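Local coordinates for major capsid protein (Paramecium bursaria Chlorella virus 1, PDB 5TIP) that self-assembles into the trimeric capsomers that build the large icosahedral capsid of the virus, at residues Y108-R113 with G272-L277; P87-L92 with Y126-M131; Q102-H107 with G430-A435; L261-N266 with S331-V336. All coordinates share one frame; numbering follows the deposited sequence.

Overall arrangement
The four contacts illustrate how the two jelly rolls of an NCLDV major capsid protein are tied together and joined into a trimer. Contacts 1 and 2, with centres about 13 Å apart, share a buried charged network through the salt bridge between Arg-113 and Glu-89. Contact 4 lies about 12 Å from contact 1 between centres, and Asn-264 and Asn-266 of its strand touch the loop 272-277. Contact 3 stands apart, about 26 Å from contact 1 between centres, although His-107 packs on Phe-112. Arg-130 of contact 2 hydrogen-bonds to Asn-334 of contact 4 in a neighbouring subunit. Glycans lie farther out: Gly-272 in contact 1 lies about 14 Å, residue to sugar, from a bound galactose.

Contact 1: Y108-R113 with G272-L277; sequences YNDWFR and GQYTAL
A buried polar contact joins Asp-110, in the first turn of helix 109-119, to Tyr-274 in the long loop that follows strand 257-266, and so links the N-terminal jelly roll to the C-terminal one. The hydroxyl Tyr-274 OH donates to Asp-110 OD1 over 2.6 Å. The acceptor lies at the ring's edge, close to its plane, but the hydroxyl reaches it from above the carboxylate, 47° out of that plane. A water adds a second tie, donating to Asp-110 OD1 at 2.6 Å and accepting from Gly-272 N at 3.3 Å. Beside the bond, Arg-113 CG lies 3.3 Å from Tyr-274 OH. The bend at chi2 (90°) brings Arg-113 CD to 4.1 Å from Gly-272 CA, and a second at chi3 turns the guanidinium away from the loop, to salt bridges with Glu-89 and Asp-116. Gly-272 also places its carbonyl oxygen over one face of the Tyr-274 ring, offset toward the rim. The remaining carboxylate oxygen, Asp-110 OD2, bonds to Tyr-416 OH of strand 412-426, while Tyr-274 packs on Asn-264 and Asn-266 of strand 257-266, so the helix start is tied to strand 412-426 directly and to strand 257-266 by way of the tyrosine.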
loop_
_atom_site.group_PDB
_atom_site.type_symbol
_atom_site.label_atom_id
_atom_site.label_comp_id
_atom_site.label_asym_id
_atom_site.label_seq_id
_atom_site.Cartn_x
_atom_site.Cartn_y
_atom_site.Cartn_z
ATOM N N TYR A 108 -2.755 21.584 14.508
ATOM C CA TYR A 108 -1.437 22.036 14.926
ATOM C C TYR A 108 -0.380 21.224 14.188
ATOM O O TYR A 108 -0.651 20.127 13.696
ATOM C CB TYR A 108 -1.257 21.896 16.445
ATOM C CG TYR A 108 -2.391 22.502 17.245
ATOM C CD1 TYR A 108 -3.533 21.764 17.529
ATOM C CD2 TYR A 108 -2.326 23.810 17.703
ATOM C CE1 TYR A 108 -4.577 22.310 18.252
ATOM C CE2 TYR A 108 -3.367 24.364 18.430
ATOM C CZ TYR A 108 -4.489 23.608 18.701
ATOM O OH TYR A 108 -5.529 24.150 19.422
ATOM N N ASN A 109 0.837 21.774 14.113
ATOM C CA ASN A 109 1.895 21.088 13.375
ATOM C C ASN A 109 2.244 19.747 14.008
ATOM O O ASN A 109 2.584 18.796 13.295
ATOM C CB ASN A 109 3.141 21.969 13.259
ATOM C CG ASN A 109 3.665 22.430 14.600
ATOM O OD1 ASN A 109 3.117 22.089 15.647
ATOM N ND2 ASN A 109 4.743 23.204 14.576
ATOM N N ASP A 110 2.165 19.641 15.338
ATOM C CA ASP A 110 2.435 18.357 15.972
ATOM C C ASP A 110 1.334 17.349 15.666
ATOM O O ASP A 110 1.586 16.138 15.672
ATOM C CB ASP A 110 2.605 18.527 17.482
ATOM C CG ASP A 110 3.034 17.240 18.169
ATOM O OD1 ASP A 110 4.185 16.805 17.957
ATOM O OD2 ASP A 110 2.221 16.663 18.921
ATOM N N TRP A 111 0.113 17.819 15.399
ATOM C CA TRP A 111 -0.919 16.903 14.927
ATOM C C TRP A 111 -0.617 16.425 13.514
ATOM O O TRP A 111 -0.791 15.240 13.204
ATOM C CB TRP A 111 -2.293 17.565 14.972
ATOM C CG TRP A 111 -3.314 16.756 14.242
ATOM C CD1 TRP A 111 -3.985 17.109 13.110
ATOM C CD2 TRP A 111 -3.761 15.437 14.579
ATOM N NE1 TRP A 111 -4.831 16.097 12.726
ATOM C CE2 TRP A 111 -4.711 15.059 13.611
ATOM C CE3 TRP A 111 -3.453 14.542 15.608
ATOM C CZ2 TRP A 111 -5.358 13.826 13.644
ATOM C CZ3 TRP A 111 -4.094 13.319 15.637
ATOM C CH2 TRP A 111 -5.036 12.972 14.662
ATOM N N PHE A 112 -0.137 17.308 12.684
ATOM C CA PHE A 112 0.257 16.949 11.356
ATOM C C PHE A 112 1.337 15.872 11.481
ATOM O O PHE A 112 1.303 14.918 10.757
ATOM C CB PHE A 112 0.745 18.177 10.584
ATOM C CG PHE A 112 -0.339 18.954 9.937
ATOM C CD1 PHE A 112 -1.454 19.273 10.595
ATOM C CD2 PHE A 112 -0.239 19.330 8.633
ATOM C CE1 PHE A 112 -2.452 19.959 10.008
ATOM C CE2 PHE A 112 -1.266 20.013 8.008
ATOM C CZ PHE A 112 -2.381 20.332 8.714
ATOM N N ARG A 113 2.274 16.039 12.411
ATOM C CA ARG A 113 3.328 15.051 12.611
ATOM C C ARG A 113 2.756 13.743 13.146
ATOM O O ARG A 113 3.176 12.659 12.727
ATOM C CB ARG A 113 4.391 15.601 13.563
ATOM C CG ARG A 113 5.640 14.735 13.690
ATOM C CD ARG A 113 6.707 15.113 12.668
ATOM N NE ARG A 113 6.211 15.029 11.298
ATOM C CZ ARG A 113 6.161 13.906 10.591
ATOM N NH1 ARG A 113 6.584 12.767 11.123
ATOM N NH2 ARG A 113 5.687 13.920 9.354
ATOM N N GLY A 272 9.232 16.948 16.362
ATOM C CA GLY A 272 9.003 15.564 16.008
ATOM C C GLY A 272 9.832 14.552 16.761
ATOM O O GLY A 272 9.784 13.366 16.421
ATOM N N GLN A 273 10.594 14.970 17.770
ATOM C CA GLN A 273 11.387 14.031 18.560
ATOM C C GLN A 273 10.472 13.373 19.581
ATOM O O GLN A 273 10.118 13.974 20.598
ATOM C CB GLN A 273 12.559 14.729 19.241
ATOM C CG GLN A 273 13.476 13.753 19.967
ATOM C CD GLN A 273 14.415 14.429 20.945
ATOM O OE1 GLN A 273 14.661 15.630 20.862
ATOM N NE2 GLN A 273 14.952 13.651 21.878
ATOM N N TYR A 274 10.089 12.127 19.313
ATOM C CA TYR A 274 9.218 11.368 20.196
ATOM C C TYR A 274 9.955 10.274 20.952
ATOM O O TYR A 274 9.337 9.572 21.759
ATOM C CB TYR A 274 8.064 10.753 19.396
ATOM C CG TYR A 274 7.180 11.767 18.706
ATOM C CD1 TYR A 274 6.870 12.977 19.314
ATOM C CD2 TYR A 274 6.654 11.514 17.448
ATOM C CE1 TYR A 274 6.061 13.904 18.686
ATOM C CE2 TYR A 274 5.843 12.433 16.813
ATOM C CZ TYR A 274 5.550 13.626 17.436
ATOM O OH TYR A 274 4.742 14.545 16.808
ATOM N N THR A 275 11.252 10.108 20.712
ATOM C CA THR A 275 12.044 9.075 21.357
ATOM C C THR A 275 13.325 9.692 21.900
ATOM O O THR A 275 13.657 10.846 21.618
ATOM C CB THR A 275 12.368 7.930 20.389
ATOM O OG1 THR A 275 12.933 8.470 19.188
ATOM C CG2 THR A 275 11.107 7.150 20.048
ATOM N N ALA A 276 14.048 8.902 22.686
ATOM C CA ALA A 276 15.287 9.365 23.290
ATOM C C ALA A 276 16.436 9.308 22.292
ATOM O O ALA A 276 16.475 8.459 21.397
ATOM C CB ALA A 276 15.625 8.526 24.521
ATOM N N LEU A 277 17.376 10.236 22.449
ATOM C CA LEU A 277 18.578 10.234 21.628
ATOM C C LEU A 277 19.602 9.269 22.210
ATOM O O LEU A 277 19.750 9.161 23.430
ATOM C CB LEU A 277 19.172 11.641 21.538
ATOM C CG LEU A 277 18.239 12.762 21.073
ATOM C CD1 LEU A 277 18.971 14.095 21.035
ATOM C CD2 LEU A 277 17.643 12.438 19.713
HETATM O O HOH W 1 6.378 18.131 17.448
#

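Contact 2: P87-L92 with Y126-M131; sequences PAEELL and YNYRRM
Glu-89 and Tyr-128 carry this buried contact between the short helix 87-91 and helix 122-132. Pro-87 begins the first helix, and its carbonyl oxygen accepts from Leu-91 N at 2.9 Å. Ala-88 comes next, its methyl directed at the partner helix and resting on Phe-146 and Val-148 of strand 143-149. Glu-89 follows, and here the helices meet. Its CG stands anti to the backbone N (chi1 172°) and the chain continues extended, which delivers the carboxylate to Tyr-128 across the gap. Tyr-128 OH donates to Glu-89 OE1 over 2.8 Å, and OE1 receives the bond on its anti lone pair, the one facing away from OE2. The two side chains meet at about a right angle, yet their flat groups are turned only 32° from one another, and OE1 lies at the ring's edge, 3.3 Å from Tyr-128 CE2. Farther along the segment, Leu-91 and Leu-92 pack on Phe-73 of strand 65-76. On the other helix, Asn-127 and Arg-130 bond to Lys-335 and Asn-334 of a neighbouring subunit. The carboxylate is thus gripped at both oxygens: Tyr-271 OH and Arg-113 of helix 109-119, the latter in a salt bridge, hold OE2, while the phenol holds OE1. In this buried setting the adjacent positive charge and the two hydroxyls would be expected to favour the ionised form of the glutamate.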
loop_
_atom_site.group_PDB
_atom_site.type_symbol
_atom_site.label_atom_id
_atom_site.label_comp_id
_atom_site.label_asym_id
_atom_site.label_seq_id
_atom_site.Cartn_x
_atom_site.Cartn_y
_atom_site.Cartn_z
ATOM N N PRO A 87 10.418 20.630 7.573
ATOM C CA PRO A 87 10.382 22.061 7.918
ATOM C C PRO A 87 9.116 22.759 7.452
ATOM O O PRO A 87 8.607 23.638 8.158
ATOM C CB PRO A 87 11.633 22.615 7.222
ATOM C CG PRO A 87 11.848 21.699 6.072
ATOM C CD PRO A 87 11.443 20.338 6.555
ATOM N N ALA A 88 8.590 22.392 6.283
ATOM C CA ALA A 88 7.355 23.005 5.807
ATOM C C ALA A 88 6.165 22.610 6.668
ATOM O O ALA A 88 5.227 23.399 6.831
ATOM C CB ALA A 88 7.102 22.617 4.354
ATOM N N GLU A 89 6.181 21.394 7.215
ATOM C CA GLU A 89 5.118 20.976 8.121
ATOM C C GLU A 89 5.194 21.735 9.439
ATOM O O GLU A 89 4.168 22.182 9.966
ATOM C CB GLU A 89 5.201 19.468 8.348
ATOM C CG GLU A 89 4.276 18.931 9.418
ATOM C CD GLU A 89 4.589 17.492 9.768
ATOM O OE1 GLU A 89 4.301 16.601 8.942
ATOM O OE2 GLU A 89 5.137 17.254 10.864
ATOM N N GLU A 90 6.402 21.895 9.986
ATOM C CA GLU A 90 6.557 22.647 11.226
ATOM C C GLU A 90 6.241 24.122 11.033
ATOM O O GLU A 90 5.719 24.766 11.950
ATOM C CB GLU A 90 7.975 22.486 11.772
ATOM C CG GLU A 90 8.197 23.204 13.093
ATOM C CD GLU A 90 9.631 23.136 13.569
ATOM O OE1 GLU A 90 10.492 22.644 12.810
ATOM O OE2 GLU A 90 9.899 23.579 14.705
ATOM N N LEU A 91 6.550 24.673 9.854
ATOM C CA LEU A 91 6.310 26.093 9.612
ATOM C C LEU A 91 4.838 26.439 9.783
ATOM O O LEU A 91 4.499 27.522 10.273
ATOM C CB LEU A 91 6.795 26.474 8.212
ATOM C CG LEU A 91 6.707 27.955 7.837
ATOM C CD1 LEU A 91 7.544 28.787 8.795
ATOM C CD2 LEU A 91 7.160 28.165 6.407
ATOM N N LEU A 92 3.947 25.529 9.388
ATOM C CA LEU A 92 2.510 25.701 9.589
ATOM C C LEU A 92 2.192 25.292 11.024
ATOM O O LEU A 92 1.736 24.180 11.305
ATOM C CB LEU A 92 1.729 24.877 8.574
ATOM C CG LEU A 92 0.327 25.373 8.232
ATOM C CD1 LEU A 92 0.416 26.768 7.652
ATOM C CD2 LEU A 92 -0.354 24.426 7.258
ATOM N N TYR A 126 5.938 8.730 1.771
ATOM C CA TYR A 126 7.182 9.277 1.243
ATOM C C TYR A 126 6.924 10.472 0.334
ATOM O O TYR A 126 7.695 11.442 0.340
ATOM C CB TYR A 126 7.964 8.198 0.492
ATOM C CG TYR A 126 9.237 8.719 -0.153
ATOM C CD1 TYR A 126 10.271 9.209 0.618
ATOM C CD2 TYR A 126 9.417 8.691 -1.527
ATOM C CE1 TYR A 126 11.438 9.689 0.052
ATOM C CE2 TYR A 126 10.591 9.163 -2.107
ATOM C CZ TYR A 126 11.592 9.660 -1.309
ATOM O OH TYR A 126 12.758 10.133 -1.869
ATOM N N ASN A 127 5.851 10.416 -0.469
ATOM C CA ASN A 127 5.491 11.578 -1.281
ATOM C C ASN A 127 5.155 12.784 -0.416
ATOM O O ASN A 127 5.431 13.925 -0.803
ATOM C CB ASN A 127 4.309 11.239 -2.193
ATOM C CG ASN A 127 4.034 12.323 -3.229
ATOM O OD1 ASN A 127 4.960 12.922 -3.768
ATOM N ND2 ASN A 127 2.752 12.580 -3.504
ATOM N N TYR A 128 4.559 12.548 0.755
ATOM C CA TYR A 128 4.275 13.648 1.668
ATOM C C TYR A 128 5.554 14.285 2.191
ATOM O O TYR A 128 5.592 15.501 2.408
ATOM C CB TYR A 128 3.403 13.160 2.830
ATOM C CG TYR A 128 3.153 14.204 3.899
ATOM C CD1 TYR A 128 2.175 15.175 3.732
ATOM C CD2 TYR A 128 3.885 14.208 5.080
ATOM C CE1 TYR A 128 1.940 16.128 4.707
ATOM C CE2 TYR A 128 3.656 15.158 6.060
ATOM C CZ TYR A 128 2.682 16.114 5.867
ATOM O OH TYR A 128 2.453 17.057 6.842
ATOM N N ARG A 129 6.615 13.494 2.394
ATOM C CA ARG A 129 7.875 14.087 2.831
ATOM C C ARG A 129 8.574 14.821 1.694
ATOM O O ARG A 129 9.285 15.802 1.939
ATOM C CB ARG A 129 8.806 13.030 3.427
ATOM C CG ARG A 129 10.017 13.655 4.098
ATOM C CD ARG A 129 10.826 12.687 4.931
ATOM N NE ARG A 129 11.900 13.397 5.621
ATOM C CZ ARG A 129 12.790 12.826 6.422
ATOM N NH1 ARG A 129 12.747 11.522 6.648
ATOM N NH2 ARG A 129 13.728 13.564 7.000
ATOM N N ARG A 130 8.402 14.361 0.452
ATOM C CA ARG A 130 8.873 15.145 -0.684
ATOM C C ARG A 130 8.213 16.517 -0.707
ATOM O O ARG A 130 8.844 17.513 -1.076
ATOM C CB ARG A 130 8.596 14.415 -1.997
ATOM C CG ARG A 130 9.345 13.116 -2.202
ATOM C CD ARG A 130 8.910 12.486 -3.514
ATOM N NE ARG A 130 9.304 13.295 -4.663
ATOM C CZ ARG A 130 8.685 13.272 -5.839
ATOM N NH1 ARG A 130 7.629 12.493 -6.019
ATOM N NH2 ARG A 130 9.111 14.041 -6.833
ATOM N N MET A 131 6.940 16.583 -0.315
ATOM C CA MET A 131 6.193 17.831 -0.358
ATOM C C MET A 131 6.512 18.756 0.806
ATOM O O MET A 131 6.168 19.941 0.746
ATOM C CB MET A 131 4.691 17.544 -0.376
ATOM C CG MET A 131 4.208 16.801 -1.609
ATOM S SD MET A 131 2.558 16.110 -1.380
ATOM C CE MET A 131 1.618 17.589 -1.011
#

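Contact 3: Q102-H107 with G430-A435; sequences QRIDKH and GGLAYA
At a classic beta bulge in strand 102-108, Ile-104 turns its end toward Leu-432 of strand 429-432 in an apolar contact. Ile-104 CD1 lies 4.1 Å from Leu-432 CG. CG1 of Ile-104 is anti to its carbonyl carbon (chi1 -53°), which, with chi2 at -59°, sends CD1 across to the leucine, and the two side chains pass at a slant. One branch of Leu-432 also reaches the backbone, with CD1 4.0 Å from Arg-103 O. In the bulge, Ile-104 and Asp-105 both face Leu-97 of the inner strand 92-99, strand 102-108 being an outermost strand of the four-stranded sheet of the N-terminal jelly roll within the chain. Leu-432 belongs to a sheet of the C-terminal jelly roll, and both residues rest on Ile-227 of strand 223-237, so the contact bridges the two barrels. Next to it, Asp-105 OD2 accepts from His-107 NE2 at 2.8 Å, the donor lying 61° out of the carboxylate plane, and Asp-105 OD1 accepts from Leu-230 N of the same strand 223-237.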
loop_
_atom_site.group_PDB
_atom_site.type_symbol
_atom_site.label_atom_id
_atom_site.label_comp_id
_atom_site.label_asym_id
_atom_site.label_seq_id
_atom_site.Cartn_x
_atom_site.Cartn_y
_atom_site.Cartn_z
ATOM N N GLN A 102 -17.451 31.280 13.511
ATOM C CA GLN A 102 -17.435 30.169 14.451
ATOM C C GLN A 102 -16.341 29.189 14.052
ATOM O O GLN A 102 -16.267 28.779 12.889
ATOM C CB GLN A 102 -18.792 29.462 14.471
ATOM C CG GLN A 102 -19.967 30.409 14.643
ATOM C CD GLN A 102 -19.876 31.228 15.910
ATOM O OE1 GLN A 102 -19.547 30.711 16.977
ATOM N NE2 GLN A 102 -20.162 32.522 15.800
ATOM N N ARG A 103 -15.506 28.807 15.014
ATOM C CA ARG A 103 -14.453 27.839 14.742
ATOM C C ARG A 103 -15.058 26.462 14.495
ATOM O O ARG A 103 -15.808 25.943 15.327
ATOM C CB ARG A 103 -13.466 27.775 15.905
ATOM C CG ARG A 103 -12.414 26.691 15.752
ATOM C CD ARG A 103 -11.622 26.494 17.031
ATOM N NE ARG A 103 -10.810 27.659 17.365
ATOM C CZ ARG A 103 -9.969 27.707 18.393
ATOM N NH1 ARG A 103 -9.830 26.653 19.185
ATOM N NH2 ARG A 103 -9.267 28.807 18.629
ATOM N N ILE A 104 -14.721 25.868 13.354
ATOM C CA ILE A 104 -15.175 24.519 13.036
ATOM C C ILE A 104 -14.146 23.479 13.456
ATOM O O ILE A 104 -14.500 22.418 13.974
ATOM C CB ILE A 104 -15.494 24.423 11.532
ATOM C CG1 ILE A 104 -16.470 25.530 11.132
ATOM C CG2 ILE A 104 -16.069 23.061 11.191
ATOM C CD1 ILE A 104 -17.781 25.489 11.882
ATOM N N ASP A 105 -12.866 23.773 13.248
ATOM C CA ASP A 105 -11.793 22.864 13.620
ATOM C C ASP A 105 -10.501 23.662 13.675
ATOM O O ASP A 105 -10.391 24.737 13.079
ATOM C CB ASP A 105 -11.680 21.701 12.628
ATOM C CG ASP A 105 -10.980 20.496 13.219
ATOM O OD1 ASP A 105 -10.626 20.539 14.416
ATOM O OD2 ASP A 105 -10.784 19.504 12.484
ATOM N N LYS A 106 -9.521 23.128 14.400
ATOM C CA LYS A 106 -8.215 23.767 14.481
ATOM C C LYS A 106 -7.152 22.693 14.645
ATOM O O LYS A 106 -7.266 21.834 15.523
ATOM C CB LYS A 106 -8.150 24.768 15.641
ATOM C CG LYS A 106 -6.798 25.448 15.782
ATOM C CD LYS A 106 -6.831 26.556 16.825
ATOM C CE LYS A 106 -5.490 27.270 16.910
ATOM N NZ LYS A 106 -5.527 28.419 17.857
ATOM N N HIS A 107 -6.124 22.753 13.804
ATOM C CA HIS A 107 -5.055 21.769 13.793
ATOM C C HIS A 107 -3.727 22.422 14.160
ATOM O O HIS A 107 -3.584 23.646 14.135
ATOM C CB HIS A 107 -4.957 21.101 12.419
ATOM C CG HIS A 107 -6.158 20.281 12.065
ATOM N ND1 HIS A 107 -6.300 19.659 10.844
ATOM C CD2 HIS A 107 -7.274 19.980 12.772
ATOM C CE1 HIS A 107 -7.451 19.011 10.813
ATOM N NE2 HIS A 107 -8.061 19.191 11.970
ATOM N N GLY A 430 -24.178 28.310 8.391
ATOM C CA GLY A 430 -23.796 27.016 8.915
ATOM C C GLY A 430 -23.405 27.112 10.374
ATOM O O GLY A 430 -22.886 28.128 10.836
ATOM N N GLY A 431 -23.657 26.025 11.097
ATOM C CA GLY A 431 -23.334 25.969 12.508
ATOM C C GLY A 431 -23.283 24.541 12.991
ATOM O O GLY A 431 -24.011 23.675 12.498
ATOM N N LEU A 432 -22.414 24.294 13.966
ATOM C CA LEU A 432 -22.272 22.962 14.530
ATOM C C LEU A 432 -23.451 22.639 15.440
ATOM O O LEU A 432 -23.955 23.503 16.164
ATOM C CB LEU A 432 -20.960 22.856 15.306
ATOM C CG LEU A 432 -19.693 22.948 14.452
ATOM C CD1 LEU A 432 -18.458 22.899 15.327
ATOM C CD2 LEU A 432 -19.666 21.832 13.420
ATOM N N ALA A 433 -23.885 21.376 15.402
ATOM C CA ALA A 433 -25.020 20.951 16.211
ATOM C C ALA A 433 -24.630 20.733 17.667
ATOM O O ALA A 433 -25.463 20.927 18.560
ATOM C CB ALA A 433 -25.634 19.673 15.639
ATOM N N TYR A 434 -23.384 20.346 17.933
ATOM C CA TYR A 434 -22.948 20.050 19.289
ATOM C C TYR A 434 -21.690 20.839 19.602
ATOM O O TYR A 434 -20.712 20.790 18.847
ATOM C CB TYR A 434 -22.711 18.545 19.476
ATOM C CG TYR A 434 -23.911 17.710 19.098
ATOM C CD1 TYR A 434 -24.985 17.586 19.969
ATOM C CD2 TYR A 434 -23.985 17.065 17.870
ATOM C CE1 TYR A 434 -26.091 16.834 19.636
ATOM C CE2 TYR A 434 -25.096 16.308 17.526
ATOM C CZ TYR A 434 -26.145 16.198 18.415
ATOM O OH TYR A 434 -27.253 15.450 18.083
ATOM N N ALA A 435 -21.723 21.551 20.729
ATOM C CA ALA A 435 -20.608 22.361 21.191
ATOM C C ALA A 435 -19.817 21.660 22.283
ATOM O O ALA A 435 -18.624 21.935 22.441
ATOM C CB ALA A 435 -21.094 23.727 21.696
#

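Contact 4: L261-N266 with S331-V336; sequences LAWNFN and SYFNKV
Aromatic packing makes up this contact: Trp-263, on strand 257-266, meets Phe-333, on helix 330-341, inside the C-terminal jelly roll. The six-membered ring of the indole and the phenyl ring have centroids 5.5 Å apart and planes inclined at 59°, an oblique pairing. The nearest atoms are Trp-263 CH2 and Phe-333 CD1, 3.8 Å apart, and CD1 lies at the indole's edge, near its plane. Seen from the phenylalanine, Trp-263 CZ2 sits over one face, displaced toward the rim, while Tyr-332 CD2 covers the opposite face, over its centre at 3.7 Å above the plane. The phenyl ring is thereby held between its own helix neighbour and the strand's indole.

Torsions account for the approach. CG of Trp-263 lies between the backbone N and the carbonyl carbon (chi1 68°), which swings the indole off the strand toward the helix, whereas the CB of Phe-333 points toward the strand, and CG, anti to the carbonyl carbon, continues into the ring that meets the indole.

Polar bonds belong to the flanks. Ser-331 OG bonds to Tyr-147 OH, and Asn-334 OD1 to Arg-130 NH2, both of a neighbouring subunit, placing the helix at the trimer interface. Within the chain, Trp-263 also meets Tyr-351 of strand 350-354 and packs on Ile-415 of strand 412-426, and Phe-333 rests on Ala-315 of strand 312-319, so the pair lies where helix 330-341 meets strands of both sheets.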
loop_
_atom_site.group_PDB
_atom_site.type_symbol
_atom_site.label_atom_id
_atom_site.label_comp_id
_atom_site.label_asym_id
_atom_site.label_seq_id
_atom_site.Cartn_x
_atom_site.Cartn_y
_atom_site.Cartn_z
ATOM N N LEU A 261 -7.989 7.776 20.438
ATOM C CA LEU A 261 -7.047 8.637 21.136
ATOM C C LEU A 261 -5.642 8.379 20.611
ATOM O O LEU A 261 -5.247 7.226 20.410
ATOM C CB LEU A 261 -7.085 8.400 22.648
ATOM C CG LEU A 261 -8.412 8.620 23.373
ATOM C CD1 LEU A 261 -8.234 8.397 24.867
ATOM C CD2 LEU A 261 -8.951 10.011 23.100
ATOM N N ALA A 262 -4.895 9.452 20.376
ATOM C CA ALA A 262 -3.512 9.362 19.934
ATOM C C ALA A 262 -2.660 10.294 20.780
ATOM O O ALA A 262 -3.047 11.439 21.031
ATOM C CB ALA A 262 -3.372 9.720 18.453
ATOM N N TRP A 263 -1.505 9.805 21.225
ATOM C CA TRP A 263 -0.657 10.619 22.081
ATOM C C TRP A 263 0.810 10.306 21.818
ATOM O O TRP A 263 1.153 9.285 21.217
ATOM C CB TRP A 263 -1.010 10.431 23.564
ATOM C CG TRP A 263 -0.702 9.078 24.140
ATOM C CD1 TRP A 263 0.400 8.728 24.862
ATOM C CD2 TRP A 263 -1.516 7.900 24.054
ATOM N NE1 TRP A 263 0.327 7.406 25.229
ATOM C CE2 TRP A 263 -0.840 6.876 24.746
ATOM C CE3 TRP A 263 -2.746 7.612 23.457
ATOM C CZ2 TRP A 263 -1.352 5.586 24.855
ATOM C CZ3 TRP A 263 -3.254 6.332 23.568
ATOM C CH2 TRP A 263 -2.557 5.335 24.260
ATOM N N ASN A 264 1.672 11.219 22.266
ATOM C CA ASN A 264 3.113 11.056 22.151
ATOM C C ASN A 264 3.793 11.810 23.285
ATOM O O ASN A 264 3.209 12.706 23.900
ATOM C CB ASN A 264 3.639 11.547 20.791
ATOM C CG ASN A 264 3.403 13.034 20.565
ATOM O OD1 ASN A 264 3.998 13.882 21.228
ATOM N ND2 ASN A 264 2.543 13.355 19.605
ATOM N N PHE A 265 5.044 11.435 23.554
ATOM C CA PHE A 265 5.903 12.135 24.503
ATOM C C PHE A 265 7.009 12.813 23.707
ATOM O O PHE A 265 7.860 12.138 23.119
ATOM C CB PHE A 265 6.476 11.174 25.542
ATOM C CG PHE A 265 5.431 10.416 26.308
ATOM C CD1 PHE A 265 4.887 10.938 27.470
ATOM C CD2 PHE A 265 4.991 9.181 25.867
ATOM C CE1 PHE A 265 3.924 10.242 28.172
ATOM C CE2 PHE A 265 4.029 8.482 26.566
ATOM C CZ PHE A 265 3.496 9.014 27.720
ATOM N N ASN A 266 6.994 14.141 23.687
ATOM C CA ASN A 266 7.871 14.925 22.831
ATOM C C ASN A 266 8.832 15.765 23.661
ATOM O O ASN A 266 8.451 16.326 24.692
ATOM C CB ASN A 266 7.052 15.838 21.911
ATOM C CG ASN A 266 7.869 16.980 21.344
ATOM O OD1 ASN A 266 7.688 18.135 21.731
ATOM N ND2 ASN A 266 8.776 16.666 20.427
ATOM N N SER A 331 4.435 -0.776 23.818
ATOM C CA SER A 331 4.581 -1.343 22.483
ATOM C C SER A 331 3.262 -1.870 21.933
ATOM O O SER A 331 3.121 -1.995 20.712
ATOM C CB SER A 331 5.627 -2.455 22.498
ATOM O OG SER A 331 5.354 -3.393 23.524
ATOM N N TYR A 332 2.299 -2.184 22.802
ATOM C CA TYR A 332 0.987 -2.612 22.331
ATOM C C TYR A 332 0.270 -1.480 21.608
ATOM O O TYR A 332 -0.318 -1.689 20.541
ATOM C CB TYR A 332 0.146 -3.118 23.504
ATOM C CG TYR A 332 -1.333 -3.224 23.200
ATOM C CD1 TYR A 332 -1.848 -4.326 22.530
ATOM C CD2 TYR A 332 -2.217 -2.224 23.588
ATOM C CE1 TYR A 332 -3.198 -4.427 22.252
ATOM C CE2 TYR A 332 -3.568 -2.318 23.313
ATOM C CZ TYR A 332 -4.051 -3.420 22.645
ATOM O OH TYR A 332 -5.395 -3.516 22.372
ATOM N N PHE A 333 0.302 -0.274 22.178
ATOM C CA PHE A 333 -0.367 0.863 21.561
ATOM C C PHE A 333 0.388 1.388 20.347
ATOM O O PHE A 333 -0.187 2.136 19.550
ATOM C CB PHE A 333 -0.539 1.986 22.584
ATOM C CG PHE A 333 -1.246 1.562 23.839
ATOM C CD1 PHE A 333 -2.629 1.544 23.901
ATOM C CD2 PHE A 333 -0.525 1.191 24.961
ATOM C CE1 PHE A 333 -3.278 1.156 25.059
ATOM C CE2 PHE A 333 -1.169 0.804 26.120
ATOM C CZ PHE A 333 -2.547 0.786 26.169
ATOM N N ASN A 334 1.659 1.020 20.193
ATOM C CA ASN A 334 2.463 1.470 19.065
ATOM C C ASN A 334 2.467 0.478 17.911
ATOM O O ASN A 334 2.550 0.890 16.748
ATOM C CB ASN A 334 3.900 1.733 19.523
ATOM C CG ASN A 334 4.813 2.151 18.385
ATOM O OD1 ASN A 334 5.646 1.371 17.924
ATOM N ND2 ASN A 334 4.666 3.391 17.935
ATOM N N LYS A 335 2.377 -0.817 18.203
ATOM C CA LYS A 335 2.429 -1.862 17.190
ATOM C C LYS A 335 1.086 -2.532 16.946
ATOM O O LYS A 335 0.656 -2.654 15.794
ATOM C CB LYS A 335 3.458 -2.921 17.606
ATOM C CG LYS A 335 4.884 -2.414 17.654
ATOM C CD LYS A 335 5.828 -3.522 18.072
ATOM C CE LYS A 335 7.263 -3.043 18.087
ATOM N NZ LYS A 335 8.072 -3.822 19.061
ATOM N N VAL A 336 0.404 -2.968 18.007
ATOM C CA VAL A 336 -0.753 -3.844 17.850
ATOM C C VAL A 336 -2.003 -3.046 17.514
ATOM O O VAL A 336 -2.758 -3.407 16.603
ATOM C CB VAL A 336 -0.951 -4.689 19.117
ATOM C CG1 VAL A 336 -2.139 -5.623 18.950
ATOM C CG2 VAL A 336 0.304 -5.463 19.412
#